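Local coordinates for extracellular solute-binding protein family 1 (Pseudothermotoga lettingae, PDB 5CI5) that probably captures sugars for an ABC transporter as its extracellular solute-binding component, here holding alpha-D-tagatopyranose in its pocket, at residues 136-141 with 294-299; 264-269 with 355-360; 213-218 with 407-412; 191-196 with 381-386. One frame throughout, in Å; residues are numbered along the deposited sequence.

Contact 1 (136-141 with 294-299); sequences TDCRLL and PASVLG. With T6T (alpha-D-tagatopyranose), chain C.
A single water sits in a triangle made by Asp137, Arg139 and Val297, giving its two protons to Asp137 OD1 and Val297 O and accepting one from Arg139 NH1, so that it ties the two sugar-binding side chains to each other and to the backbone of the facing segment. Asp137 OD2 is then spent on the ligand: O1 and O3 of alpha-D-tagatopyranose each donate to it at 2.7 Å. Arg139 runs extended from CG to NE and grips the sugar with the end of its guanidinium, NH1 reaching O3 at 2.8 Å near the plane of the group and NH2 reaching O6 at 3.0 Å. NH2 also forms a salt bridge with Glu247, and these opposite charges probably steady the arginine. Gly299 suits its place because a CB here would collide with both Asp137 OD1 and sugar O3. Asp137 and Cys138 pair antiparallel with Gly299 and Leu298. Gly299 N donates to Asp137 O at 3.2 Å, from above the carbonyl plane, while Thr136, with OG1 anti to the backbone N (chi1 -170°), places OG1 almost in line with the C=O bond of Gly299, donating to Gly299 O at 2.8 Å. Further along, Arg139 N donates to Val297 O, and Ser296 OG returns a 2.8 Å bond to Arg139 O, tying down the point where strand 128-138 gives way to strand 140-144, which belongs to a different sheet. The arrangement is that of the sugar-binding cleft of a type 2 periplasmic binding fold, lined here by paired strands that probably belong to the connection between its lobes.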
loop_
_atom_site.group_PDB
_atom_site.type_symbol
_atom_site.label_atom_id
_atom_site.label_comp_id
_atom_site.label_asym_id
_atom_site.label_seq_id
_atom_site.Cartn_x
_atom_site.Cartn_y
_atom_site.Cartn_z
ATOM N N THR A 136 -4.970 -6.449 -3.757
ATOM C CA THR A 136 -4.448 -6.350 -2.411
ATOM C C THR A 136 -2.938 -6.633 -2.414
ATOM O O THR A 136 -2.318 -6.862 -3.477
ATOM C CB THR A 136 -5.216 -7.305 -1.468
ATOM O OG1 THR A 136 -4.863 -7.041 -0.102
ATOM C CG2 THR A 136 -4.993 -8.790 -1.800
ATOM N N ASP A 137 -2.361 -6.563 -1.224
ATOM C CA ASP A 137 -0.938 -6.723 -1.028
ATOM C C ASP A 137 -0.642 -6.827 0.460
ATOM O O ASP A 137 -1.522 -6.626 1.304
ATOM C CB ASP A 137 -0.160 -5.540 -1.647
ATOM C CG ASP A 137 -0.493 -4.176 -0.989
ATOM O OD1 ASP A 137 -0.400 -4.082 0.250
ATOM O OD2 ASP A 137 -0.851 -3.202 -1.721
ATOM N N CYS A 138 0.607 -7.154 0.775
ATOM C CA CYS A 138 1.116 -6.900 2.118
ATOM C C CYS A 138 2.533 -6.400 1.920
ATOM O O CYS A 138 3.112 -6.533 0.831
ATOM C CB CYS A 138 1.055 -8.139 3.027
ATOM S SG CYS A 138 2.035 -9.534 2.519
ATOM N N ARG A 139 3.076 -5.778 2.954
ATOM C CA ARG A 139 4.384 -5.143 2.817
ATOM C C ARG A 139 5.498 -5.985 3.377
ATOM O O ARG A 139 5.375 -6.639 4.426
ATOM C CB ARG A 139 4.372 -3.754 3.457
ATOM C CG ARG A 139 4.042 -2.665 2.453
ATOM C CD ARG A 139 3.744 -1.301 3.044
ATOM N NE ARG A 139 3.786 -0.289 1.982
ATOM C CZ ARG A 139 2.802 -0.037 1.125
ATOM N NH1 ARG A 139 1.650 -0.690 1.223
ATOM N NH2 ARG A 139 2.963 0.889 0.175
ATOM N N LEU A 140 6.581 -5.954 2.618
ATOM C CA LEU A 140 7.737 -6.836 2.781
ATOM C C LEU A 140 9.022 -6.085 2.498
ATOM O O LEU A 140 8.996 -4.939 2.034
ATOM C CB LEU A 140 7.637 -8.035 1.836
ATOM C CG LEU A 140 6.388 -8.906 1.949
ATOM C CD1 LEU A 140 6.205 -9.713 0.681
ATOM C CD2 LEU A 140 6.501 -9.811 3.146
ATOM N N LEU A 141 10.140 -6.742 2.782
ATOM C CA LEU A 141 11.418 -6.275 2.269
ATOM C C LEU A 141 11.496 -6.632 0.787
ATOM O O LEU A 141 11.377 -7.800 0.420
ATOM C CB LEU A 141 12.570 -6.896 3.032
ATOM C CG LEU A 141 13.954 -6.437 2.635
ATOM C CD1 LEU A 141 14.211 -5.028 3.152
ATOM C CD2 LEU A 141 15.019 -7.405 3.134
ATOM N N PRO A 294 7.582 -10.545 14.158
ATOM C CA PRO A 294 7.351 -10.378 12.724
ATOM C C PRO A 294 6.194 -9.440 12.455
ATOM O O PRO A 294 5.182 -9.492 13.161
ATOM C CB PRO A 294 7.018 -11.787 12.245
ATOM C CG PRO A 294 7.472 -12.693 13.312
ATOM C CD PRO A 294 7.390 -11.942 14.581
ATOM N N ALA A 295 6.339 -8.612 11.428
ATOM C CA ALA A 295 5.282 -7.669 11.059
ATOM C C ALA A 295 5.148 -7.486 9.560
ATOM O O ALA A 295 6.128 -7.480 8.822
ATOM C CB ALA A 295 5.541 -6.308 11.711
ATOM N N SER A 296 3.908 -7.266 9.161
ATOM C CA SER A 296 3.576 -6.823 7.829
ATOM C C SER A 296 2.329 -5.981 7.964
ATOM O O SER A 296 1.571 -6.153 8.922
ATOM C CB SER A 296 3.363 -8.010 6.884
ATOM O OG SER A 296 3.037 -7.597 5.561
ATOM N N VAL A 297 2.139 -5.054 7.034
ATOM C CA VAL A 297 0.939 -4.225 6.971
ATOM C C VAL A 297 0.176 -4.549 5.673
ATOM O O VAL A 297 0.782 -4.720 4.603
ATOM C CB VAL A 297 1.260 -2.694 7.032
ATOM C CG1 VAL A 297 0.004 -1.851 6.923
ATOM C CG2 VAL A 297 2.003 -2.369 8.334
ATOM N N LEU A 298 -1.147 -4.627 5.804
ATOM C CA LEU A 298 -2.083 -4.941 4.738
ATOM C C LEU A 298 -2.363 -3.698 3.885
ATOM O O LEU A 298 -2.503 -2.580 4.418
ATOM C CB LEU A 298 -3.385 -5.430 5.366
ATOM C CG LEU A 298 -4.550 -5.839 4.480
ATOM C CD1 LEU A 298 -4.173 -7.076 3.678
ATOM C CD2 LEU A 298 -5.774 -6.120 5.360
ATOM N N GLY A 299 -2.482 -3.888 2.578
ATOM C CA GLY A 299 -2.868 -2.809 1.689
ATOM C C GLY A 299 -3.637 -3.266 0.463
ATOM O O GLY A 299 -3.981 -4.440 0.303
HETATM O O3 T6T C . -0.633 -0.863 -0.404
HETATM C C3 T6T C . -1.296 0.032 -1.289
HETATM C C4 T6T C . -2.050 1.073 -0.461
HETATM O O4 T6T C . -2.916 0.418 0.476
HETATM C C5 T6T C . -1.029 1.932 0.253
HETATM O O5 T6T C . -1.683 2.930 1.037
HETATM C C6 T6T C . -0.073 2.564 -0.753
HETATM O O6 T6T C . 0.593 1.529 -1.475
HETATM C C2 T6T C . -0.296 0.671 -2.198
HETATM O O2 T6T C . -0.978 1.434 -3.201
HETATM C C1 T6T C . 0.579 -0.388 -2.904
HETATM O O1 T6T C . -0.148 -1.338 -3.593
HETATM O O HOH W 1 0.683 -3.009 2.488
HETATM O O HOH W 2 7.010 -7.965 6.209
#

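Contact 2 (264-269 with 355-360). With T6T (alpha-D-tagatopyranose), chain C.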
loop_
_atom_site.group_PDB
_atom_site.type_symbol
_atom_site.label_atom_id
_atom_site.label_comp_id
_atom_site.label_asym_id
_atom_site.label_seq_id
_atom_site.Cartn_x
_atom_site.Cartn_y
_atom_site.Cartn_z
ATOM N N GLY A 264 8.344 -2.837 0.035
ATOM C CA GLY A 264 7.544 -3.023 -1.160
ATOM C C GLY A 264 6.687 -4.261 -1.038
ATOM O O GLY A 264 6.428 -4.748 0.057
ATOM N N GLY A 265 6.264 -4.793 -2.173
ATOM C CA GLY A 265 5.326 -5.907 -2.175
ATOM C C GLY A 265 4.896 -6.248 -3.589
ATOM O O GLY A 265 5.544 -5.830 -4.557
ATOM N N PRO A 266 3.796 -7.005 -3.734
ATOM C CA PRO A 266 3.481 -7.538 -5.074
ATOM C C PRO A 266 3.130 -6.498 -6.126
ATOM O O PRO A 266 3.321 -6.790 -7.305
ATOM C CB PRO A 266 2.299 -8.492 -4.786
ATOM C CG PRO A 266 1.757 -8.082 -3.464
ATOM C CD PRO A 266 2.976 -7.622 -2.686
ATOM N N TRP A 267 2.674 -5.297 -5.752
ATOM C CA TRP A 267 2.469 -4.239 -6.757
ATOM C C TRP A 267 3.791 -3.789 -7.385
ATOM O O TRP A 267 3.814 -3.271 -8.508
ATOM C CB TRP A 267 1.749 -3.027 -6.146
ATOM C CG TRP A 267 2.617 -2.247 -5.226
ATOM C CD1 TRP A 267 3.329 -1.127 -5.533
ATOM C CD2 TRP A 267 2.878 -2.522 -3.849
ATOM N NE1 TRP A 267 4.035 -0.694 -4.439
ATOM C CE2 TRP A 267 3.780 -1.536 -3.386
ATOM C CE3 TRP A 267 2.443 -3.509 -2.957
ATOM C CZ2 TRP A 267 4.254 -1.522 -2.080
ATOM C CZ3 TRP A 267 2.899 -3.477 -1.662
ATOM C CH2 TRP A 267 3.792 -2.487 -1.231
ATOM N N SER A 268 4.890 -3.988 -6.659
ATOM C CA SER A 268 6.199 -3.579 -7.100
ATOM C C SER A 268 6.679 -4.352 -8.307
ATOM O O SER A 268 7.533 -3.878 -9.051
ATOM C CB SER A 268 7.237 -3.775 -5.999
ATOM O OG SER A 268 6.845 -3.159 -4.795
ATOM N N PHE A 269 6.169 -5.569 -8.471
ATOM C CA PHE A 269 6.770 -6.484 -9.431
ATOM C C PHE A 269 6.613 -6.023 -10.891
ATOM O O PHE A 269 7.626 -5.879 -11.579
ATOM C CB PHE A 269 6.212 -7.887 -9.241
ATOM C CG PHE A 269 6.419 -8.465 -7.864
ATOM C CD1 PHE A 269 7.349 -7.950 -6.969
ATOM C CD2 PHE A 269 5.680 -9.565 -7.477
ATOM C CE1 PHE A 269 7.522 -8.530 -5.714
ATOM C CE2 PHE A 269 5.870 -10.140 -6.222
ATOM C CZ PHE A 269 6.773 -9.627 -5.347
ATOM N N VAL A 355 8.832 -18.214 -6.146
ATOM C CA VAL A 355 9.150 -18.185 -4.711
ATOM C C VAL A 355 8.738 -16.869 -4.085
ATOM O O VAL A 355 8.326 -16.851 -2.913
ATOM C CB VAL A 355 10.656 -18.432 -4.410
ATOM C CG1 VAL A 355 11.531 -17.339 -4.986
ATOM C CG2 VAL A 355 10.881 -18.548 -2.893
ATOM N N LYS A 356 8.811 -15.776 -4.852
ATOM C CA LYS A 356 8.388 -14.479 -4.339
ATOM C C LYS A 356 6.989 -14.589 -3.770
ATOM O O LYS A 356 6.652 -14.021 -2.741
ATOM C CB LYS A 356 8.388 -13.388 -5.426
ATOM C CG LYS A 356 9.747 -12.976 -5.913
ATOM C CD LYS A 356 9.706 -11.642 -6.691
ATOM C CE LYS A 356 8.709 -11.635 -7.856
ATOM N NZ LYS A 356 9.138 -12.498 -8.969
ATOM N N TRP A 357 6.153 -15.346 -4.448
ATOM C CA TRP A 357 4.752 -15.377 -4.052
ATOM C C TRP A 357 4.488 -16.308 -2.868
ATOM O O TRP A 357 3.534 -16.096 -2.116
ATOM C CB TRP A 357 3.902 -15.751 -5.251
ATOM C CG TRP A 357 3.741 -14.575 -6.108
ATOM C CD1 TRP A 357 4.512 -14.217 -7.152
ATOM C CD2 TRP A 357 2.750 -13.551 -5.967
ATOM N NE1 TRP A 357 4.064 -13.037 -7.696
ATOM C CE2 TRP A 357 2.978 -12.611 -6.972
ATOM C CE3 TRP A 357 1.689 -13.345 -5.075
ATOM C CZ2 TRP A 357 2.185 -11.482 -7.131
ATOM C CZ3 TRP A 357 0.909 -12.221 -5.228
ATOM C CH2 TRP A 357 1.152 -11.314 -6.249
ATOM N N GLN A 358 5.344 -17.303 -2.663
ATOM C CA GLN A 358 5.188 -18.171 -1.505
ATOM C C GLN A 358 5.255 -17.345 -0.244
ATOM O O GLN A 358 4.455 -17.513 0.681
ATOM C CB GLN A 358 6.269 -19.259 -1.469
ATOM C CG GLN A 358 6.119 -20.237 -0.296
ATOM C CD GLN A 358 7.424 -20.473 0.446
ATOM O OE1 GLN A 358 7.576 -20.058 1.600
ATOM N NE2 GLN A 358 8.375 -21.139 -0.212
ATOM N N ILE A 359 6.220 -16.437 -0.230
ATOM C CA ILE A 359 6.460 -15.592 0.906
ATOM C C ILE A 359 5.274 -14.648 1.153
ATOM O O ILE A 359 4.881 -14.380 2.292
ATOM C CB ILE A 359 7.784 -14.805 0.678
ATOM C CG1 ILE A 359 8.950 -15.804 0.541
ATOM C CG2 ILE A 359 8.025 -13.866 1.797
ATOM C CD1 ILE A 359 10.303 -15.214 0.051
ATOM N N ILE A 360 4.699 -14.153 0.070
ATOM C CA ILE A 360 3.563 -13.237 0.144
ATOM C C ILE A 360 2.352 -13.947 0.730
ATOM O O ILE A 360 1.722 -13.461 1.667
ATOM C CB ILE A 360 3.245 -12.660 -1.241
ATOM C CG1 ILE A 360 4.391 -11.769 -1.702
ATOM C CG2 ILE A 360 1.959 -11.837 -1.225
ATOM C CD1 ILE A 360 4.374 -11.391 -3.173
HETATM O O3 T6T C . -0.633 -0.863 -0.404
HETATM C C3 T6T C . -1.296 0.032 -1.289
HETATM C C4 T6T C . -2.050 1.073 -0.461
HETATM O O4 T6T C . -2.916 0.418 0.476
HETATM C C5 T6T C . -1.029 1.932 0.253
HETATM O O5 T6T C . -1.683 2.930 1.037
HETATM C C6 T6T C . -0.073 2.564 -0.753
HETATM O O6 T6T C . 0.593 1.529 -1.475
HETATM C C2 T6T C . -0.296 0.671 -2.198
HETATM O O2 T6T C . -0.978 1.434 -3.201
HETATM C C1 T6T C . 0.579 -0.388 -2.904
HETATM O O1 T6T C . -0.148 -1.338 -3.593
#
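Phe269 is the bump of this contact, and Lys356, Trp357 and Ile360 of helix 355-363 make the hollow that receives it. Over one face of its ring lies the bent chain of Lys356, with CE 3.6 Å from the centroid in a CH-pi contact and NZ farther out in a cation-pi position, while NZ also salt-bridges Asp354. A long, flexible lysine suits this spot because its methylenes cover the ring and its charge stays at the end. The opposite face rests on Pro266 CA. One edge of the phenyl ring points at the face of Trp357 in an offset edge-to-face pair, planes at 84°, and Ile360 CD1 fills in at Phe269 CE2, 3.6 Å away. Beside it Pro266, rigid and compact, presses CB against Trp357 CH2 at 3.4 Å. Trp267, next in the turn, points away from the helix and sets one face of its indole against the C1-O1 arm of the sugar, with C1 of alpha-D-tagatopyranose 3.3 Å above the middle of the indole. Changing Trp267 to an alanine removes the face that C1 packs on and is likely to leave the C1-O1 arm without its flat support. An aromatic side chain packed against a sugar is characteristic of carbohydrate-binding pockets; here the type I turn 265-268 presents it to the hydroxymethyl arm.

Contact 3 (213-218 with 407-412); sequences SKAAFD and NVNKIL
Ala215 and Asn409 anchor the loop that leads into helix 220-234 onto the C-terminal helix 397-413, a loop-on-helix packing in the helical part of a type 2 solute-binding fold, well away from the sugar. Polar interactions centre on one amide. Asn409 OD1 accepts from Ala215 N at 2.7 Å in a nearly straight bond (177° at the hydrogen) that lies in the carbonyl plane of the side chain. Its other end is used too: ND2 donates to a water that in turn donates to Ala215 O, so the amide holds the N-H of Ala215 directly and its carbonyl through the water, which probably fixes which way the amide is turned. Asparagine suits this place because it offers a donor and an acceptor together. A leucine in its place has neither, and the Ala215 N-H would probably lose its acceptor and the water one of its holders. Apolar contacts flank this pair. Val408 spreads its two branches, with CG1 anti to the backbone N (chi1 165°) against Ala215 CB at 3.8 Å and CG2 at the edge of the Phe217 ring; a branched residue thus meets two neighbours at once. Leu412 lies alongside the start of the loop, CB and CD1 both near Ser213 O. A further hydrogen bond lies within the loop: Lys214 curls back at its end and NZ donates to Ala215 O at 3.1 Å, beside the water's bond to the same oxygen.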
loop_
_atom_site.group_PDB
_atom_site.type_symbol
_atom_site.label_atom_id
_atom_site.label_comp_id
_atom_site.label_asym_id
_atom_site.label_seq_id
_atom_site.Cartn_x
_atom_site.Cartn_y
_atom_site.Cartn_z
ATOM N N SER A 213 -9.829 3.795 20.525
ATOM C CA SER A 213 -10.191 4.999 21.255
ATOM C C SER A 213 -9.025 5.949 21.517
ATOM O O SER A 213 -9.230 7.147 21.760
ATOM C CB SER A 213 -10.843 4.612 22.587
ATOM O OG SER A 213 -9.933 4.012 23.480
ATOM N N LYS A 214 -7.806 5.421 21.416
ATOM C CA LYS A 214 -6.636 6.056 21.977
ATOM C C LYS A 214 -5.389 5.682 21.160
ATOM O O LYS A 214 -5.297 4.570 20.647
ATOM C CB LYS A 214 -6.480 5.607 23.447
ATOM C CG LYS A 214 -5.271 6.108 24.203
ATOM C CD LYS A 214 -5.316 5.644 25.667
ATOM C CE LYS A 214 -3.965 5.743 26.363
ATOM N NZ LYS A 214 -2.932 4.849 25.730
ATOM N N ALA A 215 -4.440 6.601 21.060
ATOM C CA ALA A 215 -3.123 6.275 20.527
ATOM C C ALA A 215 -2.404 5.292 21.429
ATOM O O ALA A 215 -2.505 5.350 22.661
ATOM C CB ALA A 215 -2.290 7.530 20.345
ATOM N N ALA A 216 -1.661 4.392 20.812
ATOM C CA ALA A 216 -0.912 3.377 21.548
ATOM C C ALA A 216 0.581 3.444 21.218
ATOM O O ALA A 216 1.390 2.804 21.885
ATOM C CB ALA A 216 -1.458 1.990 21.250
ATOM N N PHE A 217 0.960 4.210 20.201
ATOM C CA PHE A 217 2.356 4.195 19.738
ATOM C C PHE A 217 3.314 5.021 20.592
ATOM O O PHE A 217 4.518 4.891 20.410
ATOM C CB PHE A 217 2.468 4.664 18.272
ATOM C CG PHE A 217 1.965 6.084 18.016
ATOM C CD1 PHE A 217 2.812 7.169 18.130
ATOM C CD2 PHE A 217 0.651 6.323 17.622
ATOM C CE1 PHE A 217 2.359 8.449 17.869
ATOM C CE2 PHE A 217 0.205 7.602 17.380
ATOM C CZ PHE A 217 1.060 8.664 17.505
ATOM N N ASP A 218 2.818 5.873 21.494
ATOM C CA ASP A 218 3.713 6.627 22.399
ATOM C C ASP A 218 4.083 5.724 23.579
ATOM O O ASP A 218 3.583 5.873 24.711
ATOM C CB ASP A 218 3.079 7.938 22.891
ATOM C CG ASP A 218 4.084 8.845 23.656
ATOM O OD1 ASP A 218 5.299 8.556 23.658
ATOM O OD2 ASP A 218 3.673 9.870 24.255
ATOM N N ASN A 407 -2.028 14.649 19.516
ATOM C CA ASN A 407 -2.884 15.093 18.430
ATOM C C ASN A 407 -3.813 13.984 17.969
ATOM O O ASN A 407 -4.976 14.221 17.625
ATOM C CB ASN A 407 -2.044 15.596 17.264
ATOM C CG ASN A 407 -1.383 16.921 17.558
ATOM O OD1 ASN A 407 -1.747 17.620 18.509
ATOM N ND2 ASN A 407 -0.393 17.277 16.745
ATOM N N VAL A 408 -3.309 12.757 17.942
ATOM C CA VAL A 408 -4.152 11.623 17.575
ATOM C C VAL A 408 -5.285 11.458 18.602
ATOM O O VAL A 408 -6.436 11.194 18.234
ATOM C CB VAL A 408 -3.319 10.339 17.455
ATOM C CG1 VAL A 408 -4.209 9.093 17.434
ATOM C CG2 VAL A 408 -2.458 10.402 16.202
ATOM N N ASN A 409 -4.983 11.626 19.881
ATOM C CA ASN A 409 -6.033 11.469 20.881
ATOM C C ASN A 409 -7.096 12.557 20.762
ATOM O O ASN A 409 -8.275 12.291 21.008
ATOM C CB ASN A 409 -5.435 11.451 22.289
ATOM C CG ASN A 409 -4.737 10.152 22.596
ATOM O OD1 ASN A 409 -4.984 9.129 21.956
ATOM N ND2 ASN A 409 -3.870 10.170 23.603
ATOM N N LYS A 410 -6.695 13.765 20.374
ATOM C CA LYS A 410 -7.657 14.843 20.156
ATOM C C LYS A 410 -8.531 14.542 18.929
ATOM O O LYS A 410 -9.746 14.762 18.944
ATOM C CB LYS A 410 -6.931 16.179 20.002
ATOM C CG LYS A 410 -6.342 16.697 21.335
ATOM C CD LYS A 410 -5.372 17.891 21.174
ATOM C CE LYS A 410 -4.642 18.232 22.499
ATOM N NZ LYS A 410 -5.563 18.694 23.599
ATOM N N ILE A 411 -7.907 14.016 17.885
ATOM C CA ILE A 411 -8.628 13.619 16.691
ATOM C C ILE A 411 -9.679 12.574 17.037
ATOM O O ILE A 411 -10.811 12.642 16.541
ATOM C CB ILE A 411 -7.648 13.066 15.627
ATOM C CG1 ILE A 411 -6.839 14.210 15.006
ATOM C CG2 ILE A 411 -8.381 12.270 14.552
ATOM C CD1 ILE A 411 -5.556 13.760 14.267
ATOM N N LEU A 412 -9.320 11.621 17.889
ATOM C CA LEU A 412 -10.206 10.513 18.206
ATOM C C LEU A 412 -11.320 10.950 19.154
ATOM O O LEU A 412 -12.368 10.311 19.220
ATOM C CB LEU A 412 -9.425 9.358 18.818
ATOM C CG LEU A 412 -8.554 8.641 17.772
ATOM C CD1 LEU A 412 -7.558 7.741 18.478
ATOM C CD2 LEU A 412 -9.374 7.850 16.770
HETATM O O HOH W 3 -2.250 7.739 24.098
#

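Contact 4 (191-196 with 381-386); sequences HTTLGY and EQIQTM
Thr192 begins the contact, resting CG2 against the backbone of helix 376-391 at Gln384 CA, 4.1 Å away, while its hydroxyl is turned to Thr187 O in its own neighbourhood. Thr193 follows and goes deeper. Its OG1 comes within 3.4 Å of Gln384 CG and also lies close to Ile383 CB; its hydrogen-bond partner is Ser380 OG, which Gln384 OE1 shares. Threonine is apt here, since CG2 packs against Ile383 and the hydroxyl is satisfied by that serine. Tyr196 closes the segment: CG stands anti to the backbone N (chi1 177°), which brings the ring up to Ile383 CG2 at 3.7 Å from CD2. Over the middle of its face sits the methyl CE of Met386, deposited as selenomethionine, 3.6 Å from the ring centroid in a CH-pi contact; the selenium lies farther up, so the pair is also a Met-aromatic contact. Tyr196 OH is hydrogen-bonded to Gly222 O. The axes of segments 191-196 and 381-386 cross at 80°, 8.3 Å apart at closest approach. Helix 190-202 is thus wedged between the cleft, where Leu194 touches the sugar and Arg139, and helix 376-391, with helices 220-234 and 397-413 packed around Tyr196 and Met386.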
loop_
_atom_site.group_PDB
_atom_site.type_symbol
_atom_site.label_atom_id
_atom_site.label_comp_id
_atom_site.label_asym_id
_atom_site.label_seq_id
_atom_site.Cartn_x
_atom_site.Cartn_y
_atom_site.Cartn_z
ATOM N N HIS A 191 3.300 6.514 2.491
ATOM C CA HIS A 191 4.442 5.596 2.577
ATOM C C HIS A 191 5.174 5.771 3.916
ATOM O O HIS A 191 5.696 4.818 4.501
ATOM C CB HIS A 191 5.481 5.805 1.460
ATOM C CG HIS A 191 4.928 5.971 0.080
ATOM N ND1 HIS A 191 4.459 7.179 -0.392
ATOM C CD2 HIS A 191 4.857 5.109 -0.964
ATOM C CE1 HIS A 191 4.094 7.044 -1.655
ATOM N NE2 HIS A 191 4.319 5.793 -2.025
ATOM N N THR A 192 5.276 7.007 4.376
ATOM C CA THR A 192 5.998 7.302 5.603
ATOM C C THR A 192 5.283 6.742 6.846
ATOM O O THR A 192 5.902 6.152 7.736
ATOM C CB THR A 192 6.212 8.811 5.699
ATOM O OG1 THR A 192 7.004 9.201 4.571
ATOM C CG2 THR A 192 6.910 9.213 7.029
ATOM N N THR A 193 3.964 6.841 6.869
ATOM C CA THR A 193 3.189 6.199 7.912
ATOM C C THR A 193 3.349 4.701 7.868
ATOM O O THR A 193 3.502 4.059 8.900
ATOM C CB THR A 193 1.713 6.543 7.791
ATOM O OG1 THR A 193 1.616 7.954 7.939
ATOM C CG2 THR A 193 0.850 5.845 8.881
ATOM N N LEU A 194 3.275 4.139 6.672
ATOM C CA LEU A 194 3.408 2.701 6.530
ATOM C C LEU A 194 4.778 2.235 6.969
ATOM O O LEU A 194 4.900 1.187 7.616
ATOM C CB LEU A 194 3.118 2.281 5.080
ATOM C CG LEU A 194 1.659 2.409 4.641
ATOM C CD1 LEU A 194 1.567 2.430 3.134
ATOM C CD2 LEU A 194 0.825 1.290 5.224
ATOM N N GLY A 195 5.812 3.002 6.635
ATOM C CA GLY A 195 7.169 2.683 7.071
ATOM C C GLY A 195 7.259 2.675 8.590
ATOM O O GLY A 195 7.751 1.729 9.204
ATOM N N TYR A 196 6.779 3.739 9.220
ATOM C CA TYR A 196 6.800 3.771 10.659
ATOM C C TYR A 196 6.011 2.595 11.271
ATOM O O TYR A 196 6.480 1.947 12.216
ATOM C CB TYR A 196 6.261 5.108 11.187
ATOM C CG TYR A 196 6.215 5.085 12.693
ATOM C CD1 TYR A 196 7.403 5.044 13.441
ATOM C CD2 TYR A 196 5.021 5.049 13.359
ATOM C CE1 TYR A 196 7.371 4.968 14.818
ATOM C CE2 TYR A 196 4.982 4.986 14.738
ATOM C CZ TYR A 196 6.158 4.952 15.447
ATOM O OH TYR A 196 6.106 4.873 16.833
ATOM N N GLU A 381 -1.624 11.615 8.841
ATOM C CA GLU A 381 -0.977 12.918 8.741
ATOM C C GLU A 381 -0.090 13.221 9.965
ATOM O O GLU A 381 0.991 13.774 9.818
ATOM C CB GLU A 381 -2.028 14.022 8.569
ATOM C CG GLU A 381 -1.516 15.443 8.795
ATOM C CD GLU A 381 -0.409 15.835 7.840
ATOM O OE1 GLU A 381 -0.259 15.152 6.809
ATOM O OE2 GLU A 381 0.308 16.835 8.118
ATOM N N GLN A 382 -0.535 12.839 11.158
ATOM C CA GLN A 382 0.268 13.047 12.365
ATOM C C GLN A 382 1.549 12.206 12.389
ATOM O O GLN A 382 2.598 12.664 12.860
ATOM C CB GLN A 382 -0.558 12.754 13.612
ATOM C CG GLN A 382 -1.712 13.721 13.785
ATOM C CD GLN A 382 -1.203 15.138 13.981
ATOM O OE1 GLN A 382 -0.215 15.361 14.689
ATOM N NE2 GLN A 382 -1.820 16.076 13.313
ATOM N N ILE A 383 1.458 10.986 11.868
ATOM C CA ILE A 383 2.596 10.083 11.836
ATOM C C ILE A 383 3.623 10.625 10.819
ATOM O O ILE A 383 4.833 10.669 11.085
ATOM C CB ILE A 383 2.167 8.639 11.475
ATOM C CG1 ILE A 383 1.176 8.092 12.517
ATOM C CG2 ILE A 383 3.387 7.747 11.341
ATOM C CD1 ILE A 383 1.737 8.012 13.928
ATOM N N GLN A 384 3.141 11.071 9.655
ATOM C CA GLN A 384 4.018 11.651 8.641
ATOM C C GLN A 384 4.799 12.843 9.224
ATOM O O GLN A 384 6.020 12.955 9.056
ATOM C CB GLN A 384 3.206 12.098 7.422
ATOM C CG GLN A 384 2.577 10.923 6.660
ATOM C CD GLN A 384 1.482 11.360 5.706
ATOM O OE1 GLN A 384 0.460 10.675 5.544
ATOM N NE2 GLN A 384 1.656 12.524 5.123
ATOM N N THR A 385 4.082 13.744 9.888
ATOM C CA THR A 385 4.696 14.932 10.455
ATOM C C THR A 385 5.728 14.572 11.539
ATOM O O THR A 385 6.822 15.119 11.579
ATOM C CB THR A 385 3.606 15.866 11.017
ATOM O OG1 THR A 385 2.777 16.324 9.936
ATOM C CG2 THR A 385 4.228 17.074 11.749
HETATM N N MSE A 386 5.376 13.611 12.378
HETATM C CA MSE A 386 6.257 13.095 13.416
HETATM C C MSE A 386 7.607 12.681 12.814
HETATM O O MSE A 386 8.689 13.142 13.248
HETATM C CB MSE A 386 5.577 11.916 14.109
HETATM C CG MSE A 386 6.382 11.306 15.208
HETATM SE SE MSE A 386 5.575 9.685 15.842
HETATM C CE MSE A 386 5.836 8.592 14.259
#

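How the contacts relate
From the N terminus, residues 136-141, 191-196, 213-218 and 264-269 come first, and each waits for a later partner. Contact 1 closes first, at 294-299, then contact 2 at 355-360, contact 4 at 381-386 and contact 3 at 407-412. Contact 1 therefore crosses the other three, and contacts 3 and 4 cross each other, whereas contact 2 lies wholly within the loops of both 3 and 4. Contacts 1 and 2 both touch the sugar, and away from it Leu140 N probably hydrogen-bonds Gly264 O. Leu194 links contact 1 to contact 4, and Asn407 with Gln382 links contact 4 to contact 3, tying the cleft strands to the C-terminal helices.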